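Local coordinates for Cyclase/dehydrase (Mycobacterium smegmatis str. MC2 155, PDB 5Z8O), which is of unknown function but belongs to the START superfamily, whose helix-grip domains commonly bind lipids or other hydrophobic ligands, and so may do likewise, at residues E73-T78 with R92-P97; E33-W38 with D54-G59; L80-H85 with E112-V117; K6-A11 with T103-D108. One frame throughout, in Å; residues are numbered along the deposited sequence. Where two conformers were deposited one is given.

All four contacts belong to one antiparallel sheet of the helix-grip (Bet v 1-like) fold. Interactions 1 and 4 are neighbours, their centres about 10 Å apart: Ser94 N and Val96 O of interaction 1 probably hydrogen-bond to Gln106 O and Leu104 N of interaction 4. Interaction 4 closes the long loop of chain inside which interactions 1 and 2 are nested. Interaction 2, between strands 34-42 and 48-57, lies on the other side of the chain's centre, about 24 Å from interaction 1 between centres. Interaction 3 joins the turns that follow strands 75-83 and 103-113, and its centre is about 16 Å from that of interaction 2; both touch the second subunit.

Interaction 1: residues E73-T78 with R92-P97; sequences ENQIFT and RFSIVP
Arg92 lays its guanidinium over one face of the Phe77 ring, the two planes only 18° apart. Its NH2 comes within 3.4 Å of Phe77 CE1, displaced toward the rim, while Arg92 CZ sits 4.0 Å from the ring centroid: an off-centre cation-pi stack. The edge of the same guanidinium does a second job. Arg92 NH1 donates to Gln75 OE1 at 2.7 Å, close to the guanidinium plane, and the Gln75 amide is turned 87° against that plane. Stack and bond together should restrict rotation of the charged group. Next to them, Gln75 CG rests 3.2 Å from Ser94 OG.

Phe77 and Arg92 start as a non-hydrogen-bonded pair, each with CG anti to its backbone N. They belong to the antiparallel hairpin of strands 75-83 and 86-97, part of the curved sheet of the helix-grip fold. On the other face Ile76 and Phe93 form a hydrogen-bonded pair, Phe93 N to Ile76 O at 2.7 Å and Ile76 N to Phe93 O at 2.9 Å. Where the first strand begins, Ile95 N reaches back to Asn74 O over 3.1 Å.

Further out, Pro71 packs against both Phe77 and Arg92. Beneath the face of Ile76 and Phe93, Phe93 meets Val21 and Ile95 meets Ile17, both on helix 14-22, and Ile76 touches Phe24.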
loop_
_atom_site.group_PDB
_atom_site.type_symbol
_atom_site.label_atom_id
_atom_site.label_comp_id
_atom_site.label_asym_id
_atom_site.label_seq_id
_atom_site.Cartn_x
_atom_site.Cartn_y
_atom_site.Cartn_z
ATOM N N GLU B 73 -22.835 -4.230 14.020
ATOM C CA GLU B 73 -22.373 -3.316 15.063
ATOM C C GLU B 73 -21.215 -3.893 15.868
ATOM O O GLU B 73 -20.416 -3.137 16.431
ATOM C CB GLU B 73 -23.530 -2.959 15.996
ATOM C CG GLU B 73 -24.194 -1.631 15.674
ATOM C CD GLU B 73 -24.806 -0.975 16.903
ATOM O OE1 GLU B 73 -26.000 -0.601 16.848
ATOM O OE2 GLU B 73 -24.090 -0.838 17.922
ATOM N N ASN B 74 -21.101 -5.218 15.929
ATOM C CA ASN B 74 -20.060 -5.881 16.703
ATOM C C ASN B 74 -19.005 -6.539 15.824
ATOM O O ASN B 74 -18.224 -7.357 16.320
ATOM C CB ASN B 74 -20.686 -6.929 17.621
ATOM C CG ASN B 74 -21.449 -7.990 16.850
ATOM O OD1 ASN B 74 -21.990 -7.721 15.775
ATOM N ND2 ASN B 74 -21.493 -9.203 17.391
ATOM N N GLN B 75 -18.964 -6.206 14.537
ATOM C CA GLN B 75 -18.161 -6.933 13.566
ATOM C C GLN B 75 -17.219 -6.008 12.814
ATOM O O GLN B 75 -17.576 -4.874 12.475
ATOM C CB GLN B 75 -19.038 -7.669 12.548
ATOM C CG GLN B 75 -19.411 -9.080 12.938
ATOM C CD GLN B 75 -20.134 -9.807 11.823
ATOM O OE1 GLN B 75 -19.744 -9.724 10.659
ATOM N NE2 GLN B 75 -21.185 -10.536 12.175
ATOM N N ILE B 76 -16.019 -6.513 12.548
ATOM C CA ILE B 76 -15.059 -5.875 11.658
ATOM C C ILE B 76 -14.639 -6.935 10.652
ATOM O O ILE B 76 -14.287 -8.056 11.034
ATOM C CB ILE B 76 -13.836 -5.318 12.412
ATOM C CG1 ILE B 76 -14.277 -4.391 13.548
ATOM C CG2 ILE B 76 -12.903 -4.584 11.454
ATOM C CD1 ILE B 76 -13.127 -3.757 14.305
ATOM N N PHE B 77 -14.674 -6.579 9.372
ATOM C CA PHE B 77 -14.388 -7.503 8.283
ATOM C C PHE B 77 -13.403 -6.844 7.335
ATOM O O PHE B 77 -13.690 -5.775 6.785
ATOM C CB PHE B 77 -15.687 -7.892 7.569
ATOM C CG PHE B 77 -15.518 -8.914 6.484
ATOM C CD1 PHE B 77 -15.168 -10.218 6.784
ATOM C CD2 PHE B 77 -15.791 -8.587 5.167
ATOM C CE1 PHE B 77 -15.038 -11.164 5.785
ATOM C CE2 PHE B 77 -15.674 -9.531 4.166
ATOM C CZ PHE B 77 -15.294 -10.819 4.473
ATOM N N THR B 78 -12.247 -7.476 7.148
ATOM C CA THR B 78 -11.208 -6.961 6.271
ATOM C C THR B 78 -11.054 -7.865 5.057
ATOM O O THR B 78 -11.179 -9.090 5.158
ATOM C CB THR B 78 -9.866 -6.838 7.004
ATOM O OG1 THR B 78 -9.449 -8.128 7.472
ATOM C CG2 THR B 78 -9.981 -5.875 8.180
ATOM N N ARG B 92 -12.741 -11.833 9.592
ATOM C CA ARG B 92 -13.887 -11.263 10.290
ATOM C C ARG B 92 -13.695 -11.399 11.794
ATOM O O ARG B 92 -13.446 -12.502 12.291
ATOM C CB ARG B 92 -15.184 -11.952 9.848
ATOM C CG ARG B 92 -16.450 -11.358 10.427
ATOM C CD ARG B 92 -17.665 -12.177 10.013
ATOM N NE ARG B 92 -17.696 -12.371 8.565
ATOM C CZ ARG B 92 -18.306 -11.559 7.707
ATOM N NH1 ARG B 92 -18.948 -10.484 8.145
ATOM N NH2 ARG B 92 -18.274 -11.822 6.408
ATOM N N PHE B 93 -13.796 -10.279 12.513
ATOM C CA PHE B 93 -13.801 -10.261 13.973
ATOM C C PHE B 93 -15.213 -9.999 14.476
ATOM O O PHE B 93 -15.853 -9.037 14.045
ATOM C CB PHE B 93 -12.868 -9.184 14.535
ATOM C CG PHE B 93 -11.434 -9.340 14.136
ATOM C CD1 PHE B 93 -10.938 -8.702 13.011
ATOM C CD2 PHE B 93 -10.571 -10.105 14.903
ATOM C CE1 PHE B 93 -9.610 -8.836 12.651
ATOM C CE2 PHE B 93 -9.244 -10.244 14.549
ATOM C CZ PHE B 93 -8.763 -9.608 13.422
ATOM N N SER B 94 -15.689 -10.841 15.395
ATOM C CA SER B 94 -16.986 -10.665 16.043
ATOM C C SER B 94 -16.791 -10.640 17.555
ATOM O O SER B 94 -16.199 -11.567 18.121
ATOM C CB SER B 94 -17.957 -11.774 15.637
ATOM O OG SER B 94 -18.186 -11.746 14.238
ATOM N N ILE B 95 -17.259 -9.571 18.198
ATOM C CA ILE B 95 -17.058 -9.334 19.627
ATOM C C ILE B 95 -18.401 -9.443 20.344
ATOM O O ILE B 95 -19.293 -8.610 20.134
ATOM C CB ILE B 95 -16.403 -7.968 19.873
ATOM C CG1 ILE B 95 -14.981 -7.973 19.311
ATOM C CG2 ILE B 95 -16.399 -7.632 21.359
ATOM C CD1 ILE B 95 -14.413 -6.596 19.059
ATOM N N VAL B 96 -18.561 -10.468 21.173
ATOM C CA VAL B 96 -19.801 -10.718 21.907
ATOM C C VAL B 96 -19.519 -10.679 23.404
ATOM O O VAL B 96 -18.667 -11.432 23.892
ATOM C CB VAL B 96 -20.451 -12.052 21.513
ATOM C CG1 VAL B 96 -21.709 -12.281 22.340
ATOM C CG2 VAL B 96 -20.779 -12.064 20.033
ATOM N N PRO B 97 -20.195 -9.831 24.179
ATOM C CA PRO B 97 -19.993 -9.829 25.633
ATOM C C PRO B 97 -20.470 -11.132 26.256
ATOM O O PRO B 97 -21.507 -11.682 25.874
ATOM C CB PRO B 97 -20.833 -8.639 26.113
ATOM C CG PRO B 97 -21.849 -8.432 25.038
ATOM C CD PRO B 97 -21.178 -8.820 23.751
#

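Interaction 2: residues E33-W38 with D54-G59; sequences EIKGCW and DVEIQG
Lys35 reaches Glu56 through two bends: chi2 of -24° folds CD back from an extended course, and chi4 of -90° turns NZ aside. Glu56 answers with CG anti to its backbone N. The resulting salt bridge is long, Lys35 NZ to Glu56 OE1 being 3.6 Å, and the apolar stems touch beneath it, Lys35 CG 3.7 Å from Glu56 CB. A water donates to Glu56 OE1 and weakly accepts from Lys35 NZ, which also donates to Pro32 O.

Trp38 brings the edge of its indole to Asp54, with CZ3 3.6 Å from Asp54 CG and the carboxylate turned 76° against the ring. The charge of Asp54 is met by a salt bridge to Arg52. In the second subunit, Gln82 packs on Trp38 and Asp84 on Asp54. The other face of the sheet carries a looser pair, Ile34 CG1 against Val55 CG2 at 4.3 Å.

Asp54 O takes Lys35 N at 2.9 Å and, weakly, Gly36 N at 3.5 Å; Asp54 N returns a bond to Gly36 O. Gly36 has no CB to compete with Trp38 CH2 for space. Lys35 and Gly36 together face the single residue Asp54, a classic beta bulge in the hairpin of strands 34-42 and 48-57.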
loop_
_atom_site.group_PDB
_atom_site.type_symbol
_atom_site.label_atom_id
_atom_site.label_comp_id
_atom_site.label_asym_id
_atom_site.label_seq_id
_atom_site.Cartn_x
_atom_site.Cartn_y
_atom_site.Cartn_z
ATOM N N GLU B 33 5.544 -9.168 14.502
ATOM C CA GLU B 33 5.792 -9.319 13.074
ATOM C C GLU B 33 5.139 -8.227 12.237
ATOM O O GLU B 33 5.338 -8.197 11.020
ATOM C CB GLU B 33 5.270 -10.679 12.606
ATOM C CG GLU B 33 5.851 -11.849 13.364
ATOM C CD GLU B 33 4.855 -12.981 13.499
ATOM O OE1 GLU B 33 4.000 -13.131 12.602
ATOM O OE2 GLU B 33 4.911 -13.703 14.516
ATOM N N ILE B 34 4.416 -7.306 12.862
ATOM C CA ILE B 34 3.801 -6.181 12.169
ATOM C C ILE B 34 4.639 -4.949 12.464
ATOM O O ILE B 34 4.731 -4.504 13.613
ATOM C CB ILE B 34 2.340 -5.982 12.594
ATOM C CG1 ILE B 34 1.496 -7.192 12.185
ATOM C CG2 ILE B 34 1.781 -4.696 12.000
ATOM C CD1 ILE B 34 0.039 -7.083 12.577
ATOM N N LYS B 35 5.290 -4.420 11.431
ATOM C CA LYS B 35 6.174 -3.277 11.610
ATOM C C LYS B 35 5.472 -1.941 11.426
ATOM O O LYS B 35 5.953 -0.929 11.945
ATOM C CB LYS B 35 7.355 -3.379 10.639
ATOM C CG LYS B 35 8.332 -4.506 10.963
ATOM C CD LYS B 35 8.274 -4.902 12.435
ATOM C CE LYS B 35 9.580 -5.519 12.897
ATOM N NZ LYS B 35 9.564 -6.996 12.699
ATOM N N GLY B 36 4.354 -1.910 10.711
ATOM C CA GLY B 36 3.635 -0.669 10.514
ATOM C C GLY B 36 2.222 -0.927 10.053
ATOM O O GLY B 36 1.936 -1.937 9.403
ATOM N N CYS B 37 1.333 -0.002 10.389
ATOM C CA CYS B 37 -0.035 -0.049 9.897
ATOM C C CYS B 37 -0.518 1.383 9.762
ATOM O O CYS B 37 -0.419 2.164 10.711
ATOM C CB CYS B 37 -0.948 -0.844 10.832
ATOM S SG CYS B 37 -2.633 -1.003 10.206
ATOM N N TRP B 38 -1.038 1.719 8.584
ATOM C CA TRP B 38 -1.445 3.083 8.289
ATOM C C TRP B 38 -2.849 3.090 7.714
ATOM O O TRP B 38 -3.181 2.281 6.842
ATOM C CB TRP B 38 -0.486 3.756 7.302
ATOM C CG TRP B 38 0.909 3.848 7.807
ATOM C CD1 TRP B 38 1.481 4.903 8.462
ATOM C CD2 TRP B 38 1.929 2.855 7.672
ATOM N NE1 TRP B 38 2.791 4.615 8.760
ATOM C CE2 TRP B 38 3.093 3.366 8.280
ATOM C CE3 TRP B 38 1.971 1.579 7.099
ATOM C CZ2 TRP B 38 4.285 2.646 8.335
ATOM C CZ3 TRP B 38 3.158 0.867 7.151
ATOM C CH2 TRP B 38 4.298 1.403 7.765
ATOM N N ASP B 54 2.315 -3.459 6.962
ATOM C CA ASP B 54 3.671 -3.939 6.710
ATOM C C ASP B 54 4.046 -5.043 7.692
ATOM O O ASP B 54 3.993 -4.839 8.909
ATOM C CB ASP B 54 4.681 -2.795 6.783
ATOM C CG ASP B 54 4.692 -1.953 5.522
ATOM O OD1 ASP B 54 3.703 -2.008 4.764
ATOM O OD2 ASP B 54 5.697 -1.249 5.282
ATOM N N VAL B 55 4.396 -6.215 7.166
ATOM C CA VAL B 55 4.793 -7.347 7.991
ATOM C C VAL B 55 6.254 -7.645 7.676
ATOM O O VAL B 55 6.716 -7.432 6.551
ATOM C CB VAL B 55 3.892 -8.575 7.719
ATOM C CG1 VAL B 55 4.394 -9.816 8.441
ATOM C CG2 VAL B 55 2.454 -8.271 8.111
ATOM N N GLU B 56 6.990 -8.126 8.680
ATOM C CA GLU B 56 8.374 -8.548 8.497
ATOM C C GLU B 56 8.572 -9.938 9.080
ATOM O O GLU B 56 8.267 -10.167 10.256
ATOM C CB GLU B 56 9.354 -7.564 9.143
ATOM C CG GLU B 56 10.792 -7.764 8.690
ATOM C CD GLU B 56 11.765 -6.833 9.388
ATOM O OE1 GLU B 56 12.343 -7.239 10.418
ATOM O OE2 GLU B 56 11.951 -5.696 8.906
ATOM N N ILE B 57 9.118 -10.847 8.276
ATOM C CA ILE B 57 9.386 -12.216 8.702
ATOM C C ILE B 57 10.786 -12.591 8.238
ATOM O O ILE B 57 11.063 -12.581 7.033
ATOM C CB ILE B 57 8.346 -13.205 8.152
ATOM C CG1 ILE B 57 6.968 -12.912 8.751
ATOM C CG2 ILE B 57 8.768 -14.634 8.450
ATOM C CD1 ILE B 57 5.836 -13.661 8.088
ATOM N N GLN B 58 11.662 -12.920 9.191
ATOM C CA GLN B 58 13.073 -13.201 8.910
ATOM C C GLN B 58 13.732 -12.034 8.183
ATOM O O GLN B 58 14.529 -12.222 7.262
ATOM C CB GLN B 58 13.244 -14.496 8.110
ATOM C CG GLN B 58 12.893 -15.762 8.869
ATOM C CD GLN B 58 13.190 -17.016 8.064
ATOM O OE1 GLN B 58 14.056 -17.014 7.188
ATOM N NE2 GLN B 58 12.465 -18.091 8.353
ATOM N N GLY B 59 13.392 -10.814 8.595
ATOM C CA GLY B 59 13.894 -9.633 7.929
ATOM C C GLY B 59 13.294 -9.357 6.570
ATOM O O GLY B 59 13.661 -8.356 5.943
HETATM O O HOH W 1 10.798 -9.802 11.659
#

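Interaction 3: residues L80-H85 with E112-V117; sequences LQQGDH and EVKLPV
Lys114 stretches its side chain across the backbone of Gly83-His85, extended beyond CG, while His85 turns its CB away from the other segment. The methylenes do the touching: Lys114 CG lies 3.5 Å from His85 O and Lys114 CD 3.8 Å from His85 N. At the far end NZ gives a weak hydrogen bond to Gly83 O at 3.3 Å. Gln82 approaches that ammonium without meeting it; a water accepts from both, 2.8 Å from Lys114 NZ and equally far from Gln82 NE2. The other end of the Gln82 amide, OE1, is taken by Arg52 of the second subunit, which also forms a salt bridge with Asp84.

The firm link is made by the backbone, Lys114 N to His85 O at 2.7 Å, with the donor tilted 34° from the carbonyl plane. A second water donates to His85 O and accepts from Leu115 N, tying the turn after strand 103-113 to the same carbonyl.

This surface contact lies at one end of the curved helix-grip sheet, where the turns after strands 75-83 and 103-113 meet. Asp84 is backbone-bonded to Val63 of strand 60-69, and Glu112 to Thr87 of strand 86-97, the strand between the two segments. Val113 and Val117 both pack on Val122 of the C-terminal helix 119-144.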
loop_
_atom_site.group_PDB
_atom_site.type_symbol
_atom_site.label_atom_id
_atom_site.label_comp_id
_atom_site.label_asym_id
_atom_site.label_seq_id
_atom_site.Cartn_x
_atom_site.Cartn_y
_atom_site.Cartn_z
ATOM N N LEU B 80 -8.382 -8.280 1.790
ATOM C CA LEU B 80 -7.172 -7.887 1.085
ATOM C C LEU B 80 -7.510 -7.453 -0.335
ATOM O O LEU B 80 -8.218 -8.155 -1.059
ATOM C CB LEU B 80 -6.175 -9.046 1.058
ATOM C CG LEU B 80 -4.843 -8.754 0.363
ATOM C CD1 LEU B 80 -4.040 -7.738 1.162
ATOM C CD2 LEU B 80 -4.042 -10.028 0.147
ATOM N N GLN B 81 -7.020 -6.279 -0.720
ATOM C CA GLN B 81 -7.164 -5.811 -2.091
ATOM C C GLN B 81 -5.962 -6.205 -2.936
ATOM O O GLN B 81 -6.122 -6.621 -4.088
ATOM C CB GLN B 81 -7.351 -4.293 -2.115
ATOM C CG GLN B 81 -8.647 -3.830 -1.472
ATOM C CD GLN B 81 -8.687 -2.337 -1.269
ATOM O OE1 GLN B 81 -7.704 -1.733 -0.845
ATOM N NE2 GLN B 81 -9.832 -1.728 -1.557
ATOM N N GLN B 82 -4.759 -6.063 -2.384
ATOM C CA GLN B 82 -3.540 -6.505 -3.049
ATOM C C GLN B 82 -2.481 -6.678 -1.973
ATOM O O GLN B 82 -2.348 -5.822 -1.094
ATOM C CB GLN B 82 -3.077 -5.501 -4.119
ATOM C CG GLN B 82 -1.903 -5.970 -4.999
ATOM C CD GLN B 82 -0.558 -6.009 -4.285
ATOM O OE1 GLN B 82 -0.341 -5.308 -3.299
ATOM N NE2 GLN B 82 0.345 -6.852 -4.775
ATOM N N GLY B 83 -1.757 -7.787 -2.023
ATOM C CA GLY B 83 -0.701 -8.013 -1.058
ATOM C C GLY B 83 0.321 -8.978 -1.604
ATOM O O GLY B 83 0.075 -9.694 -2.579
ATOM N N ASP B 84 1.488 -8.981 -0.968
ATOM C CA ASP B 84 2.488 -9.987 -1.282
ATOM C C ASP B 84 1.978 -11.359 -0.860
ATOM O O ASP B 84 1.308 -11.496 0.167
ATOM C CB ASP B 84 3.813 -9.679 -0.580
ATOM C CG ASP B 84 4.457 -8.398 -1.078
ATOM O OD1 ASP B 84 4.954 -8.391 -2.227
ATOM O OD2 ASP B 84 4.481 -7.405 -0.318
ATOM N N HIS B 85 2.260 -12.363 -1.694
ATOM C CA HIS B 85 2.066 -13.778 -1.385
ATOM C C HIS B 85 0.607 -14.238 -1.411
ATOM O O HIS B 85 0.346 -15.433 -1.587
ATOM C CB HIS B 85 2.683 -14.114 -0.021
ATOM C CG HIS B 85 4.112 -13.693 0.114
ATOM N ND1 HIS B 85 5.124 -14.238 -0.646
ATOM C CD2 HIS B 85 4.702 -12.783 0.926
ATOM C CE1 HIS B 85 6.274 -13.680 -0.312
ATOM N NE2 HIS B 85 6.046 -12.795 0.641
ATOM N N GLU B 112 -6.127 -17.280 0.434
ATOM C CA GLU B 112 -5.656 -17.914 -0.791
ATOM C C GLU B 112 -4.222 -17.438 -0.971
ATOM O O GLU B 112 -3.958 -16.238 -0.855
ATOM C CB GLU B 112 -6.467 -17.460 -2.020
ATOM C CG GLU B 112 -7.869 -18.018 -2.320
ATOM C CD GLU B 112 -8.030 -19.504 -2.140
ATOM O OE1 GLU B 112 -9.081 -19.926 -1.617
ATOM O OE2 GLU B 112 -7.117 -20.253 -2.538
ATOM N N VAL B 113 -3.298 -18.348 -1.265
ATOM C CA VAL B 113 -1.905 -17.957 -1.463
ATOM C C VAL B 113 -1.593 -18.040 -2.950
ATOM O O VAL B 113 -2.202 -18.818 -3.691
ATOM C CB VAL B 113 -0.918 -18.807 -0.635
ATOM C CG1 VAL B 113 -1.117 -18.552 0.855
ATOM C CG2 VAL B 113 -1.079 -20.277 -0.954
ATOM N N LYS B 114 -0.617 -17.235 -3.385
ATOM C CA LYS B 114 -0.297 -17.169 -4.811
ATOM C C LYS B 114 0.352 -18.457 -5.297
ATOM O O LYS B 114 -0.036 -18.999 -6.338
ATOM C CB LYS B 114 0.606 -15.971 -5.111
ATOM C CG LYS B 114 -0.098 -14.629 -4.994
ATOM C CD LYS B 114 0.879 -13.470 -5.101
ATOM C CE LYS B 114 0.145 -12.135 -5.061
ATOM N NZ LYS B 114 1.009 -10.995 -5.473
ATOM N N LEU B 115 1.336 -18.965 -4.563
ATOM C CA LEU B 115 1.970 -20.209 -4.962
ATOM C C LEU B 115 1.010 -21.380 -4.767
ATOM O O LEU B 115 0.120 -21.332 -3.912
ATOM C CB LEU B 115 3.251 -20.446 -4.169
ATOM C CG LEU B 115 4.275 -19.314 -4.219
ATOM C CD1 LEU B 115 5.147 -19.328 -2.983
ATOM C CD2 LEU B 115 5.115 -19.454 -5.482
ATOM N N PRO B 116 1.156 -22.442 -5.566
ATOM C CA PRO B 116 0.238 -23.582 -5.446
ATOM C C PRO B 116 0.497 -24.419 -4.204
ATOM O O PRO B 116 0.806 -25.610 -4.308
ATOM C CB PRO B 116 0.512 -24.384 -6.726
ATOM C CG PRO B 116 1.938 -24.068 -7.053
ATOM C CD PRO B 116 2.137 -22.628 -6.650
ATOM N N VAL B 117 0.363 -23.813 -3.029
ATOM C CA VAL B 117 0.507 -24.545 -1.774
ATOM C C VAL B 117 -0.760 -25.366 -1.580
ATOM O O VAL B 117 -1.865 -24.853 -1.807
ATOM C CB VAL B 117 0.757 -23.596 -0.591
ATOM C CG1 VAL B 117 0.872 -24.381 0.709
ATOM C CG2 VAL B 117 2.017 -22.778 -0.828
HETATM O O HOH W 2 -0.750 -8.955 -6.337
HETATM O O HOH W 3 2.373 -17.377 -2.230
HETATM O O HOH W 4 3.978 -12.116 -4.049
#

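Interaction 4: residues K6-A11 with T103-D108; sequences KTVEVA and TLLQVD
Val8 and Leu105 form the middle hydrogen-bonded pair between strands 4-10 and 103-113, an antiparallel union of the first and last strands of the helix-grip sheet. Strand 4-10 is an outermost strand within the chain, and this pairing binds it to the sheet.

The backbone supplies six regular bonds, two in each of the hydrogen-bonded pairs Lys6-Val107, Val8-Leu105 and Val10-Thr103. The shortest is Lys6 N to Val107 O at 2.8 Å; in the centre Leu105 N meets Val8 O at 2.9 Å. Between these pairs Thr7 CA leans toward Leu105 O at 3.3 Å, a CA-H...O contact.

Apolar contacts fall on both faces. On the one that carries Val8, Val10, Leu105 and Val107, Val8 puts CG1 between its backbone N and carbonyl carbon (chi1 57°), and that branch lies 3.9 Å from Leu105 CB, the two side chains pointing the same way. This face is turned to the long helix 119-144: Leu105 packs on Leu137, Val10 on Val141 and Val107 on Leu130.

Charged and polar ends find partners elsewhere. Lys6 leads its NZ away from strand 103-108 to a salt bridge with Glu131 of that helix, and Thr103 OG1 is hydrogen-bonded to Ala12 O.

On the face that carries Thr7, Leu104 and Gln106, the methyl of Thr7 sits against the fork of Leu104, with Thr7 CG2 3.6 Å from Leu104 CG, 3.8 Å from CD1 and 3.7 Å from CD2.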
loop_
_atom_site.group_PDB
_atom_site.type_symbol
_atom_site.label_atom_id
_atom_site.label_comp_id
_atom_site.label_asym_id
_atom_site.label_seq_id
_atom_site.Cartn_x
_atom_site.Cartn_y
_atom_site.Cartn_z
ATOM N N LYS B 6 -11.340 -19.311 14.891
ATOM C CA LYS B 6 -10.859 -19.391 16.260
ATOM C C LYS B 6 -11.787 -18.605 17.171
ATOM O O LYS B 6 -12.127 -17.456 16.877
ATOM C CB LYS B 6 -9.433 -18.854 16.374
ATOM C CG LYS B 6 -9.017 -18.588 17.795
ATOM C CD LYS B 6 -7.607 -19.041 18.050
ATOM C CE LYS B 6 -7.393 -19.227 19.535
ATOM N NZ LYS B 6 -7.401 -20.667 19.910
ATOM N N THR B 7 -12.191 -19.226 18.274
ATOM C CA THR B 7 -12.958 -18.561 19.318
ATOM C C THR B 7 -12.130 -18.563 20.595
ATOM O O THR B 7 -11.571 -19.599 20.973
ATOM C CB THR B 7 -14.300 -19.260 19.547
ATOM O OG1 THR B 7 -15.007 -19.353 18.305
ATOM C CG2 THR B 7 -15.145 -18.465 20.517
ATOM N N VAL B 8 -12.047 -17.412 21.254
ATOM C CA VAL B 8 -11.285 -17.283 22.490
ATOM C C VAL B 8 -12.068 -16.417 23.469
ATOM O O VAL B 8 -12.678 -15.414 23.080
ATOM C CB VAL B 8 -9.876 -16.703 22.230
ATOM C CG1 VAL B 8 -9.962 -15.357 21.521
ATOM C CG2 VAL B 8 -9.094 -16.584 23.530
ATOM N N GLU B 9 -12.072 -16.823 24.736
ATOM C CA GLU B 9 -12.631 -16.015 25.810
ATOM C C GLU B 9 -11.540 -15.090 26.332
ATOM O O GLU B 9 -10.441 -15.545 26.665
ATOM C CB GLU B 9 -13.161 -16.902 26.937
ATOM C CG GLU B 9 -14.427 -17.662 26.589
ATOM C CD GLU B 9 -14.994 -18.439 27.767
ATOM O OE1 GLU B 9 -14.714 -19.654 27.874
ATOM O OE2 GLU B 9 -15.702 -17.835 28.593
ATOM N N VAL B 10 -11.845 -13.798 26.410
ATOM C CA VAL B 10 -10.873 -12.787 26.805
ATOM C C VAL B 10 -11.372 -12.079 28.056
ATOM O O VAL B 10 -12.562 -11.765 28.172
ATOM C CB VAL B 10 -10.616 -11.772 25.670
ATOM C CG1 VAL B 10 -9.517 -10.806 26.059
ATOM C CG2 VAL B 10 -10.259 -12.492 24.376
ATOM N N ALA B 11 -10.455 -11.819 28.987
ATOM C CA ALA B 11 -10.794 -11.211 30.274
ATOM C C ALA B 11 -10.774 -9.685 30.167
ATOM O O ALA B 11 -9.992 -8.988 30.815
ATOM C CB ALA B 11 -9.846 -11.708 31.358
ATOM N N THR B 103 -15.448 -11.323 27.485
ATOM C CA THR B 103 -16.090 -11.304 26.179
ATOM C C THR B 103 -15.568 -12.442 25.313
ATOM O O THR B 103 -14.471 -12.968 25.523
ATOM C CB THR B 103 -15.870 -9.971 25.453
ATOM O OG1 THR B 103 -14.471 -9.656 25.430
ATOM C CG2 THR B 103 -16.616 -8.868 26.155
ATOM N N LEU B 104 -16.378 -12.808 24.325
ATOM C CA LEU B 104 -16.041 -13.843 23.356
ATOM C C LEU B 104 -15.583 -13.174 22.064
ATOM O O LEU B 104 -16.308 -12.348 21.496
ATOM C CB LEU B 104 -17.242 -14.757 23.109
ATOM C CG LEU B 104 -17.074 -15.960 22.178
ATOM C CD1 LEU B 104 -17.953 -17.106 22.638
ATOM C CD2 LEU B 104 -17.405 -15.597 20.736
ATOM N N LEU B 105 -14.373 -13.509 21.618
ATOM C CA LEU B 105 -13.856 -13.062 20.331
ATOM C C LEU B 105 -13.933 -14.201 19.320
ATOM O O LEU B 105 -13.363 -15.275 19.543
ATOM C CB LEU B 105 -12.417 -12.567 20.455
ATOM C CG LEU B 105 -11.801 -12.178 19.107
ATOM C CD1 LEU B 105 -12.437 -10.911 18.541
ATOM C CD2 LEU B 105 -10.299 -12.031 19.218
ATOM N N GLN B 106 -14.642 -13.967 18.219
ATOM C CA GLN B 106 -14.770 -14.930 17.133
ATOM C C GLN B 106 -14.032 -14.392 15.915
ATOM O O GLN B 106 -14.355 -13.307 15.424
ATOM C CB GLN B 106 -16.241 -15.180 16.798
ATOM C CG GLN B 106 -16.457 -16.016 15.551
ATOM C CD GLN B 106 -15.868 -17.398 15.685
ATOM O OE1 GLN B 106 -15.897 -17.990 16.762
ATOM N NE2 GLN B 106 -15.319 -17.920 14.593
ATOM N N VAL B 107 -13.036 -15.136 15.438
ATOM C CA VAL B 107 -12.233 -14.727 14.287
ATOM C C VAL B 107 -12.343 -15.802 13.215
ATOM O O VAL B 107 -12.059 -16.978 13.476
ATOM C CB VAL B 107 -10.764 -14.480 14.664
ATOM C CG1 VAL B 107 -10.035 -13.796 13.514
ATOM C CG2 VAL B 107 -10.673 -13.638 15.924
ATOM N N ASP B 108 -12.758 -15.401 12.015
ATOM C CA ASP B 108 -12.727 -16.256 10.837
ATOM C C ASP B 108 -11.683 -15.725 9.865
ATOM O O ASP B 108 -11.599 -14.516 9.639
ATOM C CB ASP B 108 -14.090 -16.309 10.143
ATOM C CG ASP B 108 -15.175 -16.866 11.033
ATOM O OD1 ASP B 108 -16.349 -16.503 10.823
ATOM O OD2 ASP B 108 -14.860 -17.663 11.941
#